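PDB 3E48: putative nucleoside-diphosphate-sugar epimerase from Staphylococcus aureus subsp. aureus, which is of unknown function but probably binds NAD(P)H through its Rossmann fold and may act on nucleotide-linked sugars. Local coordinates for residues F80-E85 / P119-A124; N113-S118 / G240-S245; M142-L147 / Q271-F276; R168-T173 / G199-M204. One frame throughout, in Å; residues are numbered along the deposited sequence.

Interaction 1: residues F80-E85 / P119-A124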
loop_
_atom_site.group_PDB
_atom_site.type_symbol
_atom_site.label_atom_id
_atom_site.label_comp_id
_atom_site.label_asym_id
_atom_site.label_seq_id
_atom_site.Cartn_x
_atom_site.Cartn_y
_atom_site.Cartn_z
ATOM N N PHE B 80 -10.268 -4.258 1.835
ATOM C CA PHE B 80 -10.177 -5.572 2.463
ATOM C C PHE B 80 -10.856 -6.661 1.643
ATOM O O PHE B 80 -10.400 -7.804 1.614
ATOM C CB PHE B 80 -10.797 -5.548 3.862
ATOM C CG PHE B 80 -10.564 -6.810 4.645
ATOM C CD1 PHE B 80 -9.312 -7.089 5.186
ATOM C CD2 PHE B 80 -11.591 -7.732 4.827
ATOM C CE1 PHE B 80 -9.087 -8.265 5.900
ATOM C CE2 PHE B 80 -11.376 -8.912 5.540
ATOM C CZ PHE B 80 -10.123 -9.178 6.076
ATOM N N LYS B 81 -11.950 -6.306 0.983
ATOM C CA LYS B 81 -12.685 -7.269 0.179
ATOM C C LYS B 81 -12.028 -7.554 -1.167
ATOM O O LYS B 81 -12.227 -8.627 -1.735
ATOM C CB LYS B 81 -14.120 -6.789 -0.037
ATOM C CG LYS B 81 -15.008 -6.932 1.195
ATOM C CD LYS B 81 -16.449 -6.522 0.901
ATOM C CE LYS B 81 -17.012 -7.270 -0.304
ATOM N NZ LYS B 81 -16.984 -8.751 -0.129
ATOM N N ARG B 82 -11.236 -6.613 -1.674
ATOM C CA ARG B 82 -10.589 -6.820 -2.964
ATOM C C ARG B 82 -9.223 -7.516 -2.851
ATOM O O ARG B 82 -8.808 -8.212 -3.770
ATOM C CB ARG B 82 -10.441 -5.486 -3.711
ATOM C CG ARG B 82 -10.093 -5.661 -5.186
ATOM C CD ARG B 82 -9.757 -4.350 -5.881
ATOM N NE ARG B 82 -10.874 -3.408 -5.932
ATOM C CZ ARG B 82 -10.822 -2.229 -6.546
ATOM N NH1 ARG B 82 -9.709 -1.855 -7.161
ATOM N NH2 ARG B 82 -11.877 -1.417 -6.544
ATOM N N ILE B 83 -8.539 -7.337 -1.725
ATOM C CA ILE B 83 -7.229 -7.948 -1.488
ATOM C C ILE B 83 -7.040 -9.397 -1.954
ATOM O O ILE B 83 -6.023 -9.728 -2.561
ATOM C CB ILE B 83 -6.863 -7.897 0.022
ATOM C CG1 ILE B 83 -6.686 -6.450 0.454
ATOM C CG2 ILE B 83 -5.595 -8.696 0.288
ATOM C CD1 ILE B 83 -5.669 -5.699 -0.367
ATOM N N PRO B 84 -8.000 -10.286 -1.657
ATOM C CA PRO B 84 -7.860 -11.688 -2.075
ATOM C C PRO B 84 -7.517 -11.837 -3.558
ATOM O O PRO B 84 -6.878 -12.800 -3.976
ATOM C CB PRO B 84 -9.219 -12.282 -1.718
ATOM C CG PRO B 84 -9.576 -11.515 -0.462
ATOM C CD PRO B 84 -9.230 -10.098 -0.863
ATOM N N GLU B 85 -7.945 -10.851 -4.329
ATOM C CA GLU B 85 -7.716 -10.772 -5.763
ATOM C C GLU B 85 -6.235 -10.911 -6.110
ATOM O O GLU B 85 -5.833 -11.764 -6.918
ATOM C CB GLU B 85 -8.198 -9.410 -6.204
ATOM C CG GLU B 85 -8.436 -9.211 -7.633
ATOM C CD GLU B 85 -9.159 -7.916 -7.836
ATOM O OE1 GLU B 85 -8.497 -6.868 -8.010
ATOM O OE2 GLU B 85 -10.398 -7.955 -7.776
ATOM N N PRO B 119 -5.375 1.557 -0.141
ATOM C CA PRO B 119 -4.757 0.426 0.561
ATOM C C PRO B 119 -4.559 -0.775 -0.369
ATOM O O PRO B 119 -3.526 -1.448 -0.324
ATOM C CB PRO B 119 -5.750 0.125 1.683
ATOM C CG PRO B 119 -6.364 1.463 1.960
ATOM C CD PRO B 119 -6.596 1.998 0.561
ATOM N N TYR B 120 -5.556 -1.039 -1.211
ATOM C CA TYR B 120 -5.472 -2.158 -2.146
ATOM C C TYR B 120 -4.301 -2.005 -3.103
ATOM O O TYR B 120 -3.531 -2.944 -3.299
ATOM C CB TYR B 120 -6.759 -2.288 -2.966
ATOM C CG TYR B 120 -6.635 -3.249 -4.135
ATOM C CD1 TYR B 120 -6.706 -4.631 -3.942
ATOM C CD2 TYR B 120 -6.414 -2.777 -5.433
ATOM C CE1 TYR B 120 -6.565 -5.519 -5.010
ATOM C CE2 TYR B 120 -6.268 -3.659 -6.508
ATOM C CZ TYR B 120 -6.346 -5.026 -6.287
ATOM O OH TYR B 120 -6.217 -5.909 -7.343
ATOM N N PHE B 121 -4.158 -0.827 -3.696
ATOM C CA PHE B 121 -3.078 -0.615 -4.652
ATOM C C PHE B 121 -1.709 -0.600 -3.997
ATOM O O PHE B 121 -0.734 -1.079 -4.577
ATOM C CB PHE B 121 -3.342 0.657 -5.455
ATOM C CG PHE B 121 -4.495 0.518 -6.403
ATOM C CD1 PHE B 121 -4.397 -0.332 -7.505
ATOM C CD2 PHE B 121 -5.693 1.178 -6.168
ATOM C CE1 PHE B 121 -5.482 -0.528 -8.360
ATOM C CE2 PHE B 121 -6.790 0.992 -7.015
ATOM C CZ PHE B 121 -6.683 0.135 -8.114
ATOM N N GLY B 122 -1.623 -0.059 -2.786
ATOM C CA GLY B 122 -0.348 -0.066 -2.100
ATOM C C GLY B 122 0.025 -1.506 -1.790
ATOM O O GLY B 122 1.173 -1.913 -1.950
ATOM N N TYR B 123 -0.959 -2.283 -1.344
ATOM C CA TYR B 123 -0.747 -3.681 -1.007
ATOM C C TYR B 123 -0.344 -4.512 -2.220
ATOM O O TYR B 123 0.573 -5.331 -2.140
ATOM C CB TYR B 123 -2.024 -4.241 -0.382
ATOM C CG TYR B 123 -1.923 -5.648 0.161
ATOM C CD1 TYR B 123 -2.049 -6.759 -0.679
ATOM C CD2 TYR B 123 -1.767 -5.868 1.532
ATOM C CE1 TYR B 123 -2.033 -8.058 -0.162
ATOM C CE2 TYR B 123 -1.748 -7.155 2.055
ATOM C CZ TYR B 123 -1.885 -8.244 1.207
ATOM O OH TYR B 123 -1.899 -9.509 1.746
ATOM N N ALA B 124 -1.033 -4.295 -3.338
ATOM C CA ALA B 124 -0.766 -5.025 -4.575
ATOM C C ALA B 124 0.675 -4.853 -5.058
ATOM O O ALA B 124 1.365 -5.835 -5.357
ATOM C CB ALA B 124 -1.739 -4.571 -5.663
#
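Within the Rossmann-type domain, which probably binds NAD(P)H, Arg82, Ile83 and Glu85, at the junction of helix 79-82 with helix 84-96, pack on Tyr120, Phe121 and Tyr123 of helix 118-131. The example illustrates how an arginine can serve through its carbon chain as well as its charge. Arg82 CD sits over the middle of the Tyr120 ring, 3.3 Å from the centroid and 6° off the normal, in a CH-pi contact. Past this carbon the chain bends (chi3 -64°), and the guanidinium forms a cation-pi pair with the same ring, Arg82 CZ lying 4.9 Å from the Tyr120 centroid. The two planes are inclined at 64°. Arg82 NH1 also comes 3.7 Å from Phe121 CZ, which lies near the guanidinium plane. Ile83 sends CD1 over a face of Tyr123, while its CG2 lies 3.6 Å from Tyr123 CE1. Glu85 OE1 is 2.6 Å from Tyr120 OH, and the other carboxylate oxygen is hydrogen-bonded to Ser74. Tyr123 of the second subunit packs on Ile83, which places the contact beside the dimer interface. Arg82 NE donates to Ile76 O, and this bond and the Tyr120 face would probably stabilise the buried positive charge.

Interaction 2: residues N113-S118 / G240-S245; sequences NPFHMS and GALLAS
Phe115 and Ser245 bring their CA atoms to 4.7 Å where a type I turn, running from Phe115 to Ser118, lies against the side of helix 239-251. One residue further along the turn, His116 is nearest Leu242, a helical turn before Ser245. The turn is preceded by an Asx turn in which Asn113 OD1 accepts from Phe115 N at 2.8 Å. Ser245 OG is the polar link between the segments: it accepts from His116 N at 3.0 Å (N-H...O 156°) and donates to Leu242 O of its own helix at 2.7 Å. A chi1 of 76° sets OG between the backbone N and the carbonyl carbon, where it can serve both partners. The turn belongs to the loop joining strand 100-106 to helix 118-131 of the Rossmann domain, so the contact ties that loop to the C-terminal part of the chain, which in extended relatives of this fold usually contributes to substrate binding. The His116 imidazole lies with one face toward the helix backbone; Leu242 CA makes a CH-pi contact 4.0 Å from the His116 centroid, and Ala241 O lies over the same face near the rim. Leu242 spreads its two methyls between neighbours, CD2 at 3.7 Å from Phe115 CE1 and CD1 at 3.8 Å from SE of the selenomethionine Met117. Leu242 O also meets the edge of the Phe115 ring, near its plane.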
loop_
_atom_site.group_PDB
_atom_site.type_symbol
_atom_site.label_atom_id
_atom_site.label_comp_id
_atom_site.label_asym_id
_atom_site.label_seq_id
_atom_site.Cartn_x
_atom_site.Cartn_y
_atom_site.Cartn_z
ATOM N N ASN B 113 -2.648 8.849 0.536
ATOM C CA ASN B 113 -3.766 9.124 -0.357
ATOM C C ASN B 113 -5.052 8.638 0.311
ATOM O O ASN B 113 -5.181 7.460 0.643
ATOM C CB ASN B 113 -3.562 8.426 -1.705
ATOM C CG ASN B 113 -4.533 8.912 -2.756
ATOM O OD1 ASN B 113 -5.739 8.805 -2.584
ATOM N ND2 ASN B 113 -4.010 9.457 -3.853
ATOM N N PRO B 114 -6.024 9.547 0.510
ATOM C CA PRO B 114 -7.315 9.267 1.143
ATOM C C PRO B 114 -8.307 8.445 0.326
ATOM O O PRO B 114 -9.354 8.042 0.844
ATOM C CB PRO B 114 -7.844 10.659 1.459
ATOM C CG PRO B 114 -7.358 11.450 0.300
ATOM C CD PRO B 114 -5.926 10.974 0.152
ATOM N N PHE B 115 -7.992 8.205 -0.945
ATOM C CA PHE B 115 -8.869 7.409 -1.799
ATOM C C PHE B 115 -9.081 6.053 -1.126
ATOM O O PHE B 115 -8.117 5.379 -0.756
ATOM C CB PHE B 115 -8.239 7.219 -3.188
ATOM C CG PHE B 115 -9.074 6.382 -4.119
ATOM C CD1 PHE B 115 -10.441 6.611 -4.236
ATOM C CD2 PHE B 115 -8.497 5.365 -4.875
ATOM C CE1 PHE B 115 -11.227 5.840 -5.094
ATOM C CE2 PHE B 115 -9.274 4.585 -5.737
ATOM C CZ PHE B 115 -10.641 4.824 -5.845
ATOM N N HIS B 116 -10.342 5.654 -0.986
ATOM C CA HIS B 116 -10.697 4.400 -0.330
ATOM C C HIS B 116 -10.001 3.152 -0.842
ATOM O O HIS B 116 -9.841 2.188 -0.097
ATOM C CB HIS B 116 -12.208 4.188 -0.397
ATOM C CG HIS B 116 -12.974 4.971 0.624
ATOM N ND1 HIS B 116 -12.510 6.148 1.166
ATOM C CD2 HIS B 116 -14.194 4.756 1.174
ATOM C CE1 HIS B 116 -13.411 6.627 2.009
ATOM N NE2 HIS B 116 -14.440 5.803 2.030
HETATM N N MSE B 117 -9.596 3.145 -2.108
HETATM C CA MSE B 117 -8.926 1.962 -2.627
HETATM C C MSE B 117 -7.408 2.066 -2.585
HETATM O O MSE B 117 -6.716 1.169 -3.063
HETATM C CB MSE B 117 -9.385 1.659 -4.060
HETATM C CG MSE B 117 -10.892 1.440 -4.210
HETATM SE SE MSE B 117 -11.652 0.151 -2.974
HETATM C CE MSE B 117 -10.468 -1.328 -3.379
ATOM N N SER B 118 -6.867 3.139 -2.009
ATOM C CA SER B 118 -5.409 3.242 -1.965
ATOM C C SER B 118 -4.756 2.058 -1.230
ATOM O O SER B 118 -3.704 1.579 -1.649
ATOM C CB SER B 118 -4.959 4.579 -1.345
ATOM O OG SER B 118 -5.218 4.637 0.036
ATOM N N GLY B 240 -20.577 5.921 -2.606
ATOM C CA GLY B 240 -20.650 7.362 -2.445
ATOM C C GLY B 240 -19.425 7.966 -1.783
ATOM O O GLY B 240 -18.788 8.867 -2.337
ATOM N N ALA B 241 -19.088 7.474 -0.597
ATOM C CA ALA B 241 -17.933 7.986 0.131
ATOM C C ALA B 241 -16.636 7.668 -0.607
ATOM O O ALA B 241 -15.660 8.410 -0.505
ATOM C CB ALA B 241 -17.895 7.397 1.538
ATOM N N LEU B 242 -16.629 6.564 -1.348
ATOM C CA LEU B 242 -15.443 6.166 -2.099
ATOM C C LEU B 242 -15.177 7.141 -3.241
ATOM O O LEU B 242 -14.040 7.556 -3.466
ATOM C CB LEU B 242 -15.613 4.742 -2.646
ATOM C CG LEU B 242 -14.508 4.159 -3.540
ATOM C CD1 LEU B 242 -14.529 2.641 -3.461
ATOM C CD2 LEU B 242 -14.700 4.626 -4.980
ATOM N N LEU B 243 -16.228 7.509 -3.966
ATOM C CA LEU B 243 -16.071 8.440 -5.073
ATOM C C LEU B 243 -15.641 9.802 -4.532
ATOM O O LEU B 243 -14.772 10.463 -5.102
ATOM C CB LEU B 243 -17.386 8.575 -5.838
ATOM C CG LEU B 243 -17.302 9.278 -7.195
ATOM C CD1 LEU B 243 -16.398 8.486 -8.139
ATOM C CD2 LEU B 243 -18.695 9.405 -7.776
ATOM N N ALA B 244 -16.251 10.218 -3.427
ATOM C CA ALA B 244 -15.910 11.497 -2.821
ATOM C C ALA B 244 -14.442 11.508 -2.393
ATOM O O ALA B 244 -13.740 12.494 -2.602
ATOM C CB ALA B 244 -16.814 11.767 -1.616
ATOM N N SER B 245 -13.979 10.404 -1.812
ATOM C CA SER B 245 -12.594 10.320 -1.351
ATOM C C SER B 245 -11.615 10.456 -2.512
ATOM O O SER B 245 -10.479 10.908 -2.336
ATOM C CB SER B 245 -12.342 8.996 -0.609
ATOM O OG SER B 245 -12.213 7.897 -1.496
#

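Interaction 3: residues M142-L147 / Q271-F276; sequences MYMDPL and QTLQSF
Met144 O accepts the backbone N-H of Leu147 at 2.9 Å, closing a type I turn at the end of strand 134-143, and the same oxygen lies beside the Phe276 ring. From this turn the selenomethionine side chain of Met144 runs out extended to the start of helix 273-277, where chi3 (-170°) puts CE 3.4 Å from Gln271 O. That start is capped by Thr272, whose OG1 accepts from Ser275 N at 3.0 Å. Met144 SE lies 5.2 Å from the Phe276 centroid, an oblique Met-aromatic contact. On the ring's outer end, Phe276 CE2 touches Asp145 CA at 3.6 Å, while Asp145 OD1 is bonded to Arg174 N. Methyl meets methyl where Leu147 CD1 lies 3.7 Å from Leu273 CD1, beside Leu207 of helix 204-215. Leu273 N, too, has its partner elsewhere, in Tyr202 OH. No hydrogen bond crosses: apolar and selenium contacts hold the segments together, while Asp145 OD1, Thr272 OG1 and Leu273 N have partners within a segment or elsewhere.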
loop_
_atom_site.group_PDB
_atom_site.type_symbol
_atom_site.label_atom_id
_atom_site.label_comp_id
_atom_site.label_asym_id
_atom_site.label_seq_id
_atom_site.Cartn_x
_atom_site.Cartn_y
_atom_site.Cartn_z
HETATM N N MSE B 142 -6.729 9.168 -14.151
HETATM C CA MSE B 142 -8.192 9.065 -14.145
HETATM C C MSE B 142 -8.852 9.019 -15.530
HETATM O O MSE B 142 -8.553 9.836 -16.394
HETATM C CB MSE B 142 -8.787 10.227 -13.333
HETATM C CG MSE B 142 -10.273 10.077 -13.019
HETATM SE SE MSE B 142 -10.996 11.570 -12.004
HETATM C CE MSE B 142 -10.041 11.311 -10.334
ATOM N N TYR B 143 -9.765 8.069 -15.734
ATOM C CA TYR B 143 -10.450 7.948 -17.023
ATOM C C TYR B 143 -11.220 9.202 -17.429
ATOM O O TYR B 143 -11.949 9.782 -16.623
ATOM C CB TYR B 143 -11.466 6.802 -17.012
ATOM C CG TYR B 143 -10.931 5.431 -16.695
ATOM C CD1 TYR B 143 -9.837 4.906 -17.381
ATOM C CD2 TYR B 143 -11.566 4.628 -15.746
ATOM C CE1 TYR B 143 -9.390 3.610 -17.136
ATOM C CE2 TYR B 143 -11.129 3.335 -15.495
ATOM C CZ TYR B 143 -10.043 2.834 -16.193
ATOM O OH TYR B 143 -9.617 1.551 -15.954
HETATM N N MSE B 144 -11.084 9.597 -18.692
HETATM C CA MSE B 144 -11.824 10.750 -19.207
HETATM C C MSE B 144 -13.214 10.283 -19.617
HETATM O O MSE B 144 -14.183 11.033 -19.534
HETATM C CB MSE B 144 -11.166 11.316 -20.468
HETATM C CG MSE B 144 -9.996 12.235 -20.256
HETATM SE SE MSE B 144 -9.285 12.789 -21.968
HETATM C CE MSE B 144 -7.682 13.640 -21.301
ATOM N N ASP B 145 -13.288 9.035 -20.069
ATOM C CA ASP B 145 -14.522 8.450 -20.577
ATOM C C ASP B 145 -15.824 8.731 -19.815
ATOM O O ASP B 145 -16.821 9.124 -20.421
ATOM C CB ASP B 145 -14.319 6.941 -20.767
ATOM C CG ASP B 145 -13.131 6.629 -21.660
ATOM O OD1 ASP B 145 -11.988 6.953 -21.270
ATOM O OD2 ASP B 145 -13.331 6.071 -22.759
ATOM N N PRO B 146 -15.833 8.551 -18.486
ATOM C CA PRO B 146 -17.038 8.794 -17.683
ATOM C C PRO B 146 -17.653 10.185 -17.858
ATOM O O PRO B 146 -18.850 10.380 -17.625
ATOM C CB PRO B 146 -16.548 8.558 -16.256
ATOM C CG PRO B 146 -15.497 7.509 -16.443
ATOM C CD PRO B 146 -14.741 8.035 -17.640
ATOM N N LEU B 147 -16.840 11.149 -18.267
ATOM C CA LEU B 147 -17.327 12.510 -18.446
ATOM C C LEU B 147 -18.408 12.641 -19.517
ATOM O O LEU B 147 -19.293 13.487 -19.401
ATOM C CB LEU B 147 -16.160 13.452 -18.768
ATOM C CG LEU B 147 -15.130 13.617 -17.644
ATOM C CD1 LEU B 147 -13.969 14.471 -18.118
ATOM C CD2 LEU B 147 -15.805 14.248 -16.432
ATOM N N GLN B 271 -4.546 11.925 -26.135
ATOM C CA GLN B 271 -5.684 12.698 -26.603
ATOM C C GLN B 271 -6.193 13.635 -25.512
ATOM O O GLN B 271 -6.377 13.224 -24.367
ATOM C CB GLN B 271 -6.816 11.772 -27.047
ATOM C CG GLN B 271 -7.951 12.512 -27.729
ATOM C CD GLN B 271 -9.053 11.591 -28.210
ATOM O OE1 GLN B 271 -9.856 11.965 -29.071
ATOM N NE2 GLN B 271 -9.107 10.386 -27.655
ATOM N N THR B 272 -6.411 14.896 -25.873
ATOM C CA THR B 272 -6.909 15.899 -24.936
ATOM C C THR B 272 -8.388 15.668 -24.668
ATOM O O THR B 272 -9.065 14.982 -25.437
ATOM C CB THR B 272 -6.785 17.312 -25.519
ATOM O OG1 THR B 272 -7.653 17.423 -26.658
ATOM C CG2 THR B 272 -5.357 17.594 -25.942
ATOM N N LEU B 273 -8.899 16.248 -23.588
ATOM C CA LEU B 273 -10.316 16.093 -23.279
ATOM C C LEU B 273 -11.166 16.745 -24.375
ATOM O O LEU B 273 -12.182 16.189 -24.798
ATOM C CB LEU B 273 -10.647 16.720 -21.920
ATOM C CG LEU B 273 -12.122 16.710 -21.502
ATOM C CD1 LEU B 273 -12.677 15.290 -21.537
ATOM C CD2 LEU B 273 -12.245 17.286 -20.103
ATOM N N GLN B 274 -10.738 17.918 -24.831
ATOM C CA GLN B 274 -11.452 18.649 -25.879
ATOM C C GLN B 274 -11.635 17.764 -27.111
ATOM O O GLN B 274 -12.726 17.672 -27.677
ATOM C CB GLN B 274 -10.674 19.907 -26.287
ATOM C CG GLN B 274 -10.280 20.845 -25.150
ATOM C CD GLN B 274 -8.936 20.494 -24.524
ATOM O OE1 GLN B 274 -8.808 19.504 -23.802
ATOM N NE2 GLN B 274 -7.925 21.314 -24.804
ATOM N N SER B 275 -10.547 17.122 -27.520
ATOM C CA SER B 275 -10.552 16.237 -28.676
ATOM C C SER B 275 -11.442 15.022 -28.436
ATOM O O SER B 275 -12.192 14.600 -29.319
ATOM C CB SER B 275 -9.126 15.775 -28.977
ATOM O OG SER B 275 -9.104 14.821 -30.021
ATOM N N PHE B 276 -11.350 14.461 -27.235
ATOM C CA PHE B 276 -12.136 13.293 -26.867
ATOM C C PHE B 276 -13.629 13.572 -26.956
ATOM O O PHE B 276 -14.392 12.760 -27.480
ATOM C CB PHE B 276 -11.768 12.851 -25.448
ATOM C CG PHE B 276 -12.569 11.686 -24.947
ATOM C CD1 PHE B 276 -12.512 10.456 -25.593
ATOM C CD2 PHE B 276 -13.386 11.819 -23.829
ATOM C CE1 PHE B 276 -13.256 9.373 -25.132
ATOM C CE2 PHE B 276 -14.134 10.743 -23.360
ATOM C CZ PHE B 276 -14.069 9.517 -24.014
#

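Interaction 4: residues R168-T173 / G199-M204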
loop_
_atom_site.group_PDB
_atom_site.type_symbol
_atom_site.label_atom_id
_atom_site.label_comp_id
_atom_site.label_asym_id
_atom_site.label_seq_id
_atom_site.Cartn_x
_atom_site.Cartn_y
_atom_site.Cartn_z
ATOM N N ARG B 168 -5.538 19.976 -9.099
ATOM C CA ARG B 168 -5.452 19.623 -10.508
ATOM C C ARG B 168 -5.445 18.100 -10.585
ATOM O O ARG B 168 -4.691 17.441 -9.867
ATOM C CB ARG B 168 -4.167 20.190 -11.117
ATOM C CG ARG B 168 -4.085 21.712 -11.076
ATOM C CD ARG B 168 -2.708 22.198 -11.502
ATOM N NE ARG B 168 -2.406 21.842 -12.884
ATOM C CZ ARG B 168 -3.038 22.344 -13.939
ATOM N NH1 ARG B 168 -4.011 23.231 -13.776
ATOM N NH2 ARG B 168 -2.697 21.958 -15.162
ATOM N N ILE B 169 -6.294 17.546 -11.444
ATOM C CA ILE B 169 -6.388 16.098 -11.596
ATOM C C ILE B 169 -5.948 15.669 -12.985
ATOM O O ILE B 169 -6.392 16.235 -13.989
ATOM C CB ILE B 169 -7.839 15.598 -11.370
ATOM C CG1 ILE B 169 -8.255 15.812 -9.911
ATOM C CG2 ILE B 169 -7.948 14.116 -11.705
ATOM C CD1 ILE B 169 -9.725 15.614 -9.646
ATOM N N ASN B 170 -5.078 14.671 -13.053
ATOM C CA ASN B 170 -4.630 14.213 -14.354
ATOM C C ASN B 170 -5.602 13.177 -14.904
ATOM O O ASN B 170 -5.986 12.226 -14.218
ATOM C CB ASN B 170 -3.215 13.648 -14.282
ATOM C CG ASN B 170 -2.625 13.415 -15.655
ATOM O OD1 ASN B 170 -2.869 12.386 -16.274
ATOM N ND2 ASN B 170 -1.861 14.385 -16.147
ATOM N N TYR B 171 -6.001 13.402 -16.155
ATOM C CA TYR B 171 -6.958 12.565 -16.872
ATOM C C TYR B 171 -6.358 11.946 -18.124
ATOM O O TYR B 171 -5.462 12.520 -18.736
ATOM C CB TYR B 171 -8.148 13.402 -17.332
ATOM C CG TYR B 171 -9.157 13.748 -16.273
ATOM C CD1 TYR B 171 -10.251 12.916 -16.039
ATOM C CD2 TYR B 171 -9.055 14.932 -15.544
ATOM C CE1 TYR B 171 -11.226 13.256 -15.113
ATOM C CE2 TYR B 171 -10.024 15.283 -14.609
ATOM C CZ TYR B 171 -11.109 14.439 -14.401
ATOM O OH TYR B 171 -12.079 14.777 -13.486
ATOM N N ILE B 172 -6.897 10.799 -18.523
ATOM C CA ILE B 172 -6.441 10.100 -19.724
ATOM C C ILE B 172 -7.570 9.173 -20.211
ATOM O O ILE B 172 -8.348 8.659 -19.404
ATOM C CB ILE B 172 -5.143 9.294 -19.427
ATOM C CG1 ILE B 172 -4.625 8.629 -20.703
ATOM C CG2 ILE B 172 -5.409 8.244 -18.345
ATOM C CD1 ILE B 172 -3.258 7.990 -20.540
ATOM N N THR B 173 -7.678 8.974 -21.523
ATOM C CA THR B 173 -8.731 8.113 -22.063
ATOM C C THR B 173 -8.381 6.644 -21.873
ATOM O O THR B 173 -7.212 6.290 -21.704
ATOM C CB THR B 173 -8.950 8.324 -23.586
ATOM O OG1 THR B 173 -7.777 7.914 -24.297
ATOM C CG2 THR B 173 -9.257 9.774 -23.899
ATOM N N GLY B 199 -2.240 11.682 -18.990
ATOM C CA GLY B 199 -2.697 12.428 -20.151
ATOM C C GLY B 199 -2.502 13.917 -19.931
ATOM O O GLY B 199 -1.446 14.458 -20.249
ATOM N N TYR B 200 -3.522 14.584 -19.395
ATOM C CA TYR B 200 -3.428 16.012 -19.117
ATOM C C TYR B 200 -4.036 16.353 -17.764
ATOM O O TYR B 200 -5.054 15.783 -17.366
ATOM C CB TYR B 200 -4.136 16.833 -20.205
ATOM C CG TYR B 200 -3.598 16.577 -21.590
ATOM C CD1 TYR B 200 -4.121 15.555 -22.380
ATOM C CD2 TYR B 200 -2.517 17.314 -22.088
ATOM C CE1 TYR B 200 -3.583 15.265 -23.627
ATOM C CE2 TYR B 200 -1.970 17.033 -23.338
ATOM C CZ TYR B 200 -2.507 16.006 -24.099
ATOM O OH TYR B 200 -1.958 15.700 -25.320
ATOM N N SER B 201 -3.402 17.286 -17.059
ATOM C CA SER B 201 -3.886 17.724 -15.754
ATOM C C SER B 201 -4.726 18.978 -15.932
ATOM O O SER B 201 -4.315 19.932 -16.604
ATOM C CB SER B 201 -2.718 18.027 -14.810
ATOM O OG SER B 201 -1.988 16.852 -14.495
ATOM N N TYR B 202 -5.906 18.965 -15.326
ATOM C CA TYR B 202 -6.834 20.084 -15.402
ATOM C C TYR B 202 -7.330 20.419 -14.007
ATOM O O TYR B 202 -7.635 19.517 -13.225
ATOM C CB TYR B 202 -8.064 19.708 -16.229
ATOM C CG TYR B 202 -7.796 19.210 -17.632
ATOM C CD1 TYR B 202 -7.296 20.063 -18.615
ATOM C CD2 TYR B 202 -8.104 17.895 -17.992
ATOM C CE1 TYR B 202 -7.119 19.623 -19.925
ATOM C CE2 TYR B 202 -7.928 17.447 -19.297
ATOM C CZ TYR B 202 -7.438 18.316 -20.259
ATOM O OH TYR B 202 -7.279 17.883 -21.554
ATOM N N ASP B 203 -7.404 21.704 -13.678
ATOM C CA ASP B 203 -7.958 22.069 -12.387
ATOM C C ASP B 203 -9.451 21.992 -12.694
ATOM O O ASP B 203 -9.831 21.917 -13.862
ATOM C CB ASP B 203 -7.536 23.486 -11.971
ATOM C CG ASP B 203 -7.981 24.549 -12.949
ATOM O OD1 ASP B 203 -7.714 25.737 -12.680
ATOM O OD2 ASP B 203 -8.593 24.208 -13.981
HETATM N N MSE B 204 -10.304 21.997 -11.678
HETATM C CA MSE B 204 -11.734 21.882 -11.942
HETATM C C MSE B 204 -12.324 23.066 -12.700
HETATM O O MSE B 204 -13.385 22.953 -13.315
HETATM C CB MSE B 204 -12.495 21.659 -10.636
HETATM C CG MSE B 204 -12.153 20.338 -9.948
HETATM SE SE MSE B 204 -12.416 18.775 -11.084
HETATM C CE MSE B 204 -10.625 18.596 -11.809
HETATM O O HOH W 1 0.397 14.105 -18.384
#
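Asn170 and Gly199 show how one carboxamide can bind the extra residue of a beta bulge. Strands 168-172 and 200-203 run antiparallel, with paired backbone bonds between Ile169 and Tyr202 and between Tyr171 and Tyr200. A classic beta bulge sets two residues, Gly199 and Tyr200, opposite the single Tyr171. Gly199 N donates to Asn170 OD1 at 2.9 Å, lying in the carboxamide plane on a lone pair of the oxygen. Asn170 ND2 donates within its amide plane to Ser201 OG at 3.0 Å and also to a water 3.2 Å away, which in turn donates to Gly199 O. Three bonds thus fix the rotation of the amide, whose CG stands anti to the backbone N (chi1 -169°). Ser201 OG is bonded to Asp256 as well. Arg168 pairs with Glu206 in a salt bridge, and Asp203, an N-cap, accepts from Glu206 N. On the face carrying Ile169, Tyr171 and Tyr202 the contacts across the strands are apolar: Tyr171 CD2 meets the edge of the Tyr202 ring, 4.0 Å from Tyr202 CD2, and Ile169 CD1 packs 3.8 Å from CE of the selenomethionine Met204. Strand 134-143 flanks strand 168-172 in parallel, helix 204-215 follows Asp203, and Tyr202 touches Gln274 of helix 273-277.

The four contacts form two touching pairs. Interactions 1 and 2, with centres about 14 Å apart, meet where Arg82 packs on Met117, at the start of helix 118-131, and both touch the second subunit. Interactions 3 and 4, centres about 9 Å apart, share the mixed sheet: Met142, near the end of strand 134-143, and Met144 just after it adjoin Ile172 on strand 168-172. Interactions 1 and 3 lie on opposite sides of the chain's centre. Along the chain, interaction 1 closes before 3 and 4 open, and 4 falls within the span of 3, whereas the segments of interaction 2 alternate with those of 1 and of 3. C-terminal helices 239-251 and 273-277 are thereby stitched back onto the Rossmann core at two separate places.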